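Local atomic coordinates of Alr4995 protein (Nostoc sp., PDB entry 6LRF), a protein that probably works as a bifunctional enzyme, an arginine dihydrolase of the guanidine-modifying superfamily joined to an ornithine cyclodeaminase with a Rossmann-type domain. Residues Glu475-Glu480 and Ser685-Gln690; Val492-Pro497 and Ile630-Ser635. All coordinates share one frame; numbering follows the deposited sequence.

Interaction 1: Glu475-Glu480 and Ser685-Gln690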
loop_
_atom_site.group_PDB
_atom_site.type_symbol
_atom_site.label_atom_id
_atom_site.label_comp_id
_atom_site.label_asym_id
_atom_site.label_seq_id
_atom_site.Cartn_x
_atom_site.Cartn_y
_atom_site.Cartn_z
ATOM N N GLU B 475 1.189 -21.648 12.563
ATOM C CA GLU B 475 1.267 -22.665 13.595
ATOM C C GLU B 475 -0.125 -23.036 14.104
ATOM O O GLU B 475 -0.431 -24.209 14.305
ATOM C CB GLU B 475 2.152 -22.197 14.751
ATOM C CG GLU B 475 2.586 -23.352 15.651
ATOM C CD GLU B 475 3.517 -22.932 16.782
ATOM O OE1 GLU B 475 3.641 -21.713 17.064
ATOM O OE2 GLU B 475 4.126 -23.838 17.389
ATOM N N GLN B 476 -0.979 -22.038 14.287
ATOM C CA GLN B 476 -2.331 -22.310 14.747
ATOM C C GLN B 476 -3.154 -23.001 13.667
ATOM O O GLN B 476 -3.852 -23.968 13.965
ATOM C CB GLN B 476 -3.003 -21.020 15.221
ATOM C CG GLN B 476 -2.238 -20.387 16.390
ATOM C CD GLN B 476 -2.650 -18.958 16.700
ATOM O OE1 GLN B 476 -3.556 -18.404 16.073
ATOM N NE2 GLN B 476 -1.968 -18.345 17.668
ATOM N N VAL B 477 -3.046 -22.546 12.417
ATOM C CA VAL B 477 -3.786 -23.168 11.313
ATOM C C VAL B 477 -3.332 -24.609 11.042
ATOM O O VAL B 477 -4.165 -25.485 10.800
ATOM C CB VAL B 477 -3.666 -22.342 10.008
ATOM C CG1 VAL B 477 -4.414 -23.009 8.891
ATOM C CG2 VAL B 477 -4.225 -20.952 10.205
ATOM N N ALA B 478 -2.021 -24.861 11.083
ATOM C CA ALA B 478 -1.490 -26.215 10.847
ATOM C C ALA B 478 -2.043 -27.194 11.867
ATOM O O ALA B 478 -2.399 -28.324 11.537
ATOM C CB ALA B 478 0.042 -26.225 10.890
ATOM N N TRP B 479 -2.124 -26.744 13.111
ATOM C CA TRP B 479 -2.639 -27.589 14.179
ATOM C C TRP B 479 -4.139 -27.869 14.023
ATOM O O TRP B 479 -4.578 -29.023 14.161
ATOM C CB TRP B 479 -2.368 -26.945 15.532
ATOM C CG TRP B 479 -2.437 -27.899 16.669
ATOM C CD1 TRP B 479 -2.334 -29.268 16.616
ATOM C CD2 TRP B 479 -2.638 -27.565 18.039
ATOM N NE1 TRP B 479 -2.449 -29.797 17.880
ATOM C CE2 TRP B 479 -2.639 -28.770 18.770
ATOM C CE3 TRP B 479 -2.812 -26.361 18.722
ATOM C CZ2 TRP B 479 -2.807 -28.799 20.155
ATOM C CZ3 TRP B 479 -2.978 -26.394 20.091
ATOM C CH2 TRP B 479 -2.975 -27.605 20.793
ATOM N N GLU B 480 -4.916 -26.818 13.747
ATOM C CA GLU B 480 -6.355 -26.959 13.516
ATOM C C GLU B 480 -6.564 -27.898 12.339
ATOM O O GLU B 480 -7.426 -28.758 12.359
ATOM C CB GLU B 480 -7.005 -25.596 13.240
ATOM C CG GLU B 480 -7.016 -24.598 14.419
ATOM C CD GLU B 480 -7.229 -23.140 13.972
ATOM O OE1 GLU B 480 -7.233 -22.884 12.746
ATOM O OE2 GLU B 480 -7.367 -22.243 14.843
ATOM N N SER B 685 4.126 -22.430 2.050
ATOM C CA SER B 685 5.404 -23.079 2.282
ATOM C C SER B 685 5.552 -23.456 3.770
ATOM O O SER B 685 5.799 -24.614 4.115
ATOM C CB SER B 685 6.550 -22.176 1.828
ATOM O OG SER B 685 7.745 -22.939 1.740
ATOM N N LEU B 686 5.371 -22.464 4.632
ATOM C CA LEU B 686 5.400 -22.644 6.080
ATOM C C LEU B 686 4.385 -23.659 6.568
ATOM O O LEU B 686 4.674 -24.468 7.450
ATOM C CB LEU B 686 5.127 -21.314 6.761
ATOM C CG LEU B 686 6.135 -20.207 6.504
ATOM C CD1 LEU B 686 5.574 -18.879 6.984
ATOM C CD2 LEU B 686 7.429 -20.556 7.218
ATOM N N LEU B 687 3.176 -23.590 6.015
ATOM C CA LEU B 687 2.110 -24.497 6.408
ATOM C C LEU B 687 2.520 -25.947 6.174
ATOM O O LEU B 687 2.303 -26.812 7.035
ATOM C CB LEU B 687 0.820 -24.182 5.647
ATOM C CG LEU B 687 -0.360 -25.104 5.942
ATOM C CD1 LEU B 687 -0.855 -24.897 7.377
ATOM C CD2 LEU B 687 -1.474 -24.865 4.935
ATOM N N THR B 688 3.119 -26.222 5.019
ATOM C CA THR B 688 3.540 -27.598 4.728
ATOM C C THR B 688 4.754 -28.005 5.587
ATOM O O THR B 688 4.849 -29.153 6.030
ATOM C CB THR B 688 3.861 -27.798 3.226
ATOM O OG1 THR B 688 4.539 -26.639 2.719
ATOM C CG2 THR B 688 2.564 -28.020 2.429
ATOM N N GLN B 689 5.668 -27.068 5.823
ATOM C CA GLN B 689 6.777 -27.313 6.735
ATOM C C GLN B 689 6.233 -27.596 8.123
ATOM O O GLN B 689 6.657 -28.536 8.786
ATOM C CB GLN B 689 7.728 -26.122 6.780
ATOM C CG GLN B 689 8.597 -25.969 5.552
ATOM C CD GLN B 689 9.223 -24.591 5.474
ATOM O OE1 GLN B 689 9.449 -24.053 4.384
ATOM N NE2 GLN B 689 9.495 -24.002 6.634
ATOM N N GLN B 690 5.269 -26.787 8.549
ATOM C CA GLN B 690 4.713 -26.928 9.883
ATOM C C GLN B 690 3.909 -28.214 10.055
ATOM O O GLN B 690 3.839 -28.764 11.154
ATOM C CB GLN B 690 3.850 -25.719 10.216
ATOM C CG GLN B 690 3.539 -25.585 11.680
ATOM C CD GLN B 690 4.756 -25.213 12.503
ATOM O OE1 GLN B 690 5.837 -24.964 11.968
ATOM N NE2 GLN B 690 4.583 -25.177 13.815
#
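Two helices of the Rossmann-type domain, 467-486 and 680-694, meet here, their local axes 9.2 Å apart and crossing at -53°. Ala478 sits at the crossing: it turns its methyl toward the partner helix and lies 6.0 Å, CA to CA, from Leu687. With CG anti to the backbone N, Leu687 reaches over so that its CD1 branch rests on Ala478, 3.8 Å from CA, and passes within 4.3 Å of Val477 CG1. One turn further on, Gln690 bends at chi2 (69°). Its CG sits 3.6 Å from Ala478 CB, while the amide swings past Glu475, NE2 coming 3.3 Å from Glu475 CG. Here the amide meets the aliphatic part of an extended glutamate, its plane 85° from that of the carboxylate, and no hydrogen bond spans the helices. The Glu475 carboxylate instead forms a salt bridge with Arg165 of the second subunit. An alanine at Gln690 would lose the CG methylene over Ala478 and the amide crossing Glu475, and would probably loosen this end of the crossing. The two helices lie next to each other in the layer packed on the parallel sheet, where Val477 touches Val653 of strand 651-656, as expected of a Rossmann-type alpha/beta sandwich.

Interaction 2: Val492-Pro497 and Ile630-Ser635; sequences VVTAGP and ILMLSS
Val493 and Leu631 lie side by side and point the same way, as a directly paired couple on two parallel strands. Val493 CG2 faces Leu631 CB at 3.9 Å, while its other methyl, CG1, anti to the backbone N, crosses obliquely to Leu633 CD1 at 3.7 Å; Ala495 shares this face. On the reverse face, Val492 and Ile630 pair more loosely, and Thr494 places OG1 between its backbone N and carbonyl carbon (chi1 71°). That rotation sets the hydroxyl over Met632, a selenomethionine, 3.3 Å from its CG, and 2.8 Å from Ser635 OG, with which it hydrogen-bonds. Ser639 also bonds Ser635 OG, and more weakly Thr494 OG1, so the three hydroxyls form a small cluster, with Thr494 and Ser635 buried. Backbone bonds fix the register: Leu631 N to Val492 O is nearly straight at 166°, and Thr494 N to Leu631 O measures 2.9 Å. The last, Gly496 N to Leu633 O, is longer at 3.2 Å, where the strands end and a CB on Gly496 would clash with Ser634 O. Strand 491-495 also bonds to 519-523 and strand 629-633 to 651-656, while helix 637-645 packs on the Thr494 face and helix 524-536 touches Ala495.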
loop_
_atom_site.group_PDB
_atom_site.type_symbol
_atom_site.label_atom_id
_atom_site.label_comp_id
_atom_site.label_asym_id
_atom_site.label_seq_id
_atom_site.Cartn_x
_atom_site.Cartn_y
_atom_site.Cartn_z
ATOM N N VAL B 492 -12.358 -27.068 3.086
ATOM C CA VAL B 492 -12.627 -26.567 1.747
ATOM C C VAL B 492 -11.604 -25.482 1.451
ATOM O O VAL B 492 -11.292 -24.661 2.313
ATOM C CB VAL B 492 -14.062 -26.017 1.610
ATOM C CG1 VAL B 492 -14.278 -25.401 0.233
ATOM C CG2 VAL B 492 -15.072 -27.127 1.844
ATOM N N VAL B 493 -11.059 -25.501 0.244
ATOM C CA VAL B 493 -10.101 -24.490 -0.162
ATOM C C VAL B 493 -10.668 -23.676 -1.315
ATOM O O VAL B 493 -11.263 -24.226 -2.244
ATOM C CB VAL B 493 -8.753 -25.139 -0.562
ATOM C CG1 VAL B 493 -7.826 -24.119 -1.152
ATOM C CG2 VAL B 493 -8.103 -25.786 0.662
ATOM N N THR B 494 -10.518 -22.359 -1.235
ATOM C CA THR B 494 -10.748 -21.488 -2.382
ATOM C C THR B 494 -9.378 -20.981 -2.808
ATOM O O THR B 494 -8.515 -20.748 -1.967
ATOM C CB THR B 494 -11.688 -20.304 -2.055
ATOM O OG1 THR B 494 -11.005 -19.378 -1.201
ATOM C CG2 THR B 494 -12.918 -20.794 -1.331
ATOM N N ALA B 495 -9.138 -20.830 -4.099
ATOM C CA ALA B 495 -7.793 -20.447 -4.506
ATOM C C ALA B 495 -7.810 -19.632 -5.787
ATOM O O ALA B 495 -8.588 -19.923 -6.678
ATOM C CB ALA B 495 -6.925 -21.696 -4.677
ATOM N N GLY B 496 -6.947 -18.624 -5.873
ATOM C CA GLY B 496 -6.812 -17.832 -7.082
ATOM C C GLY B 496 -5.427 -17.980 -7.686
ATOM O O GLY B 496 -4.536 -18.559 -7.055
ATOM N N PRO B 497 -5.228 -17.444 -8.902
ATOM C CA PRO B 497 -3.987 -17.617 -9.688
ATOM C C PRO B 497 -2.719 -17.202 -8.947
ATOM O O PRO B 497 -1.669 -17.789 -9.180
ATOM C CB PRO B 497 -4.205 -16.710 -10.905
ATOM C CG PRO B 497 -5.655 -16.576 -11.022
ATOM C CD PRO B 497 -6.211 -16.617 -9.619
ATOM N N ILE B 630 -12.564 -23.384 6.126
ATOM C CA ILE B 630 -12.404 -22.893 4.775
ATOM C C ILE B 630 -11.081 -22.146 4.720
ATOM O O ILE B 630 -10.843 -21.231 5.499
ATOM C CB ILE B 630 -13.568 -21.981 4.368
ATOM C CG1 ILE B 630 -14.895 -22.733 4.530
ATOM C CG2 ILE B 630 -13.380 -21.468 2.943
ATOM C CD1 ILE B 630 -16.085 -21.903 4.190
ATOM N N LEU B 631 -10.207 -22.590 3.824
ATOM C CA LEU B 631 -8.913 -21.977 3.587
ATOM C C LEU B 631 -8.996 -21.082 2.342
ATOM O O LEU B 631 -9.163 -21.565 1.220
ATOM C CB LEU B 631 -7.857 -23.066 3.404
ATOM C CG LEU B 631 -6.397 -22.728 3.650
ATOM C CD1 LEU B 631 -6.233 -22.189 5.060
ATOM C CD2 LEU B 631 -5.557 -23.995 3.466
HETATM N N MSE B 632 -8.899 -19.776 2.532
HETATM C CA MSE B 632 -9.092 -18.858 1.422
HETATM C C MSE B 632 -7.747 -18.298 0.966
HETATM O O MSE B 632 -7.156 -17.424 1.606
HETATM C CB MSE B 632 -10.067 -17.748 1.809
HETATM C CG MSE B 632 -11.532 -18.200 1.826
HETATM SE SE MSE B 632 -12.693 -17.040 2.910
HETATM C CE MSE B 632 -11.833 -17.255 4.640
ATOM N N LEU B 633 -7.263 -18.832 -0.148
ATOM C CA LEU B 633 -5.907 -18.547 -0.589
ATOM C C LEU B 633 -5.935 -17.549 -1.746
ATOM O O LEU B 633 -6.055 -17.927 -2.929
ATOM C CB LEU B 633 -5.197 -19.845 -0.980
ATOM C CG LEU B 633 -5.141 -20.940 0.096
ATOM C CD1 LEU B 633 -4.673 -22.270 -0.513
ATOM C CD2 LEU B 633 -4.248 -20.541 1.267
ATOM N N SER B 634 -5.795 -16.278 -1.359
ATOM C CA SER B 634 -5.942 -15.081 -2.202
ATOM C C SER B 634 -6.831 -15.276 -3.424
ATOM O O SER B 634 -6.352 -15.276 -4.556
ATOM C CB SER B 634 -4.564 -14.550 -2.638
ATOM O OG SER B 634 -3.847 -15.498 -3.393
ATOM N N SER B 635 -8.133 -15.423 -3.184
ATOM C CA SER B 635 -9.076 -15.637 -4.276
ATOM C C SER B 635 -10.200 -14.604 -4.309
ATOM O O SER B 635 -11.216 -14.819 -4.979
ATOM C CB SER B 635 -9.665 -17.053 -4.196
ATOM O OG SER B 635 -10.022 -17.374 -2.859
#

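In the fold
Both contacts belong to the same Rossmann-type domain. Interaction 2 is wholly core; interaction 1 is buried at Val477, Ala478 and Leu687 but partly exposed at Glu475 and Gln690. Interaction 2 unites the two middle strands of the six-stranded parallel sheet through directional backbone hydrogen bonds; no other subunit touches it. Interaction 1, in the helical layer, has no hydrogen bond between its segments, rests mainly on van der Waals contact and buries 215 Å² against 432 Å². It also reaches the subunit interface through Glu475 and Trp479. Helix 467-486 leads directly into strand 491-495, and both strands of interaction 2 lie within the chain loop that interaction 1 closes. Val653 of strand 651-656 touches both Val477 and Leu631, linking helix layer to sheet.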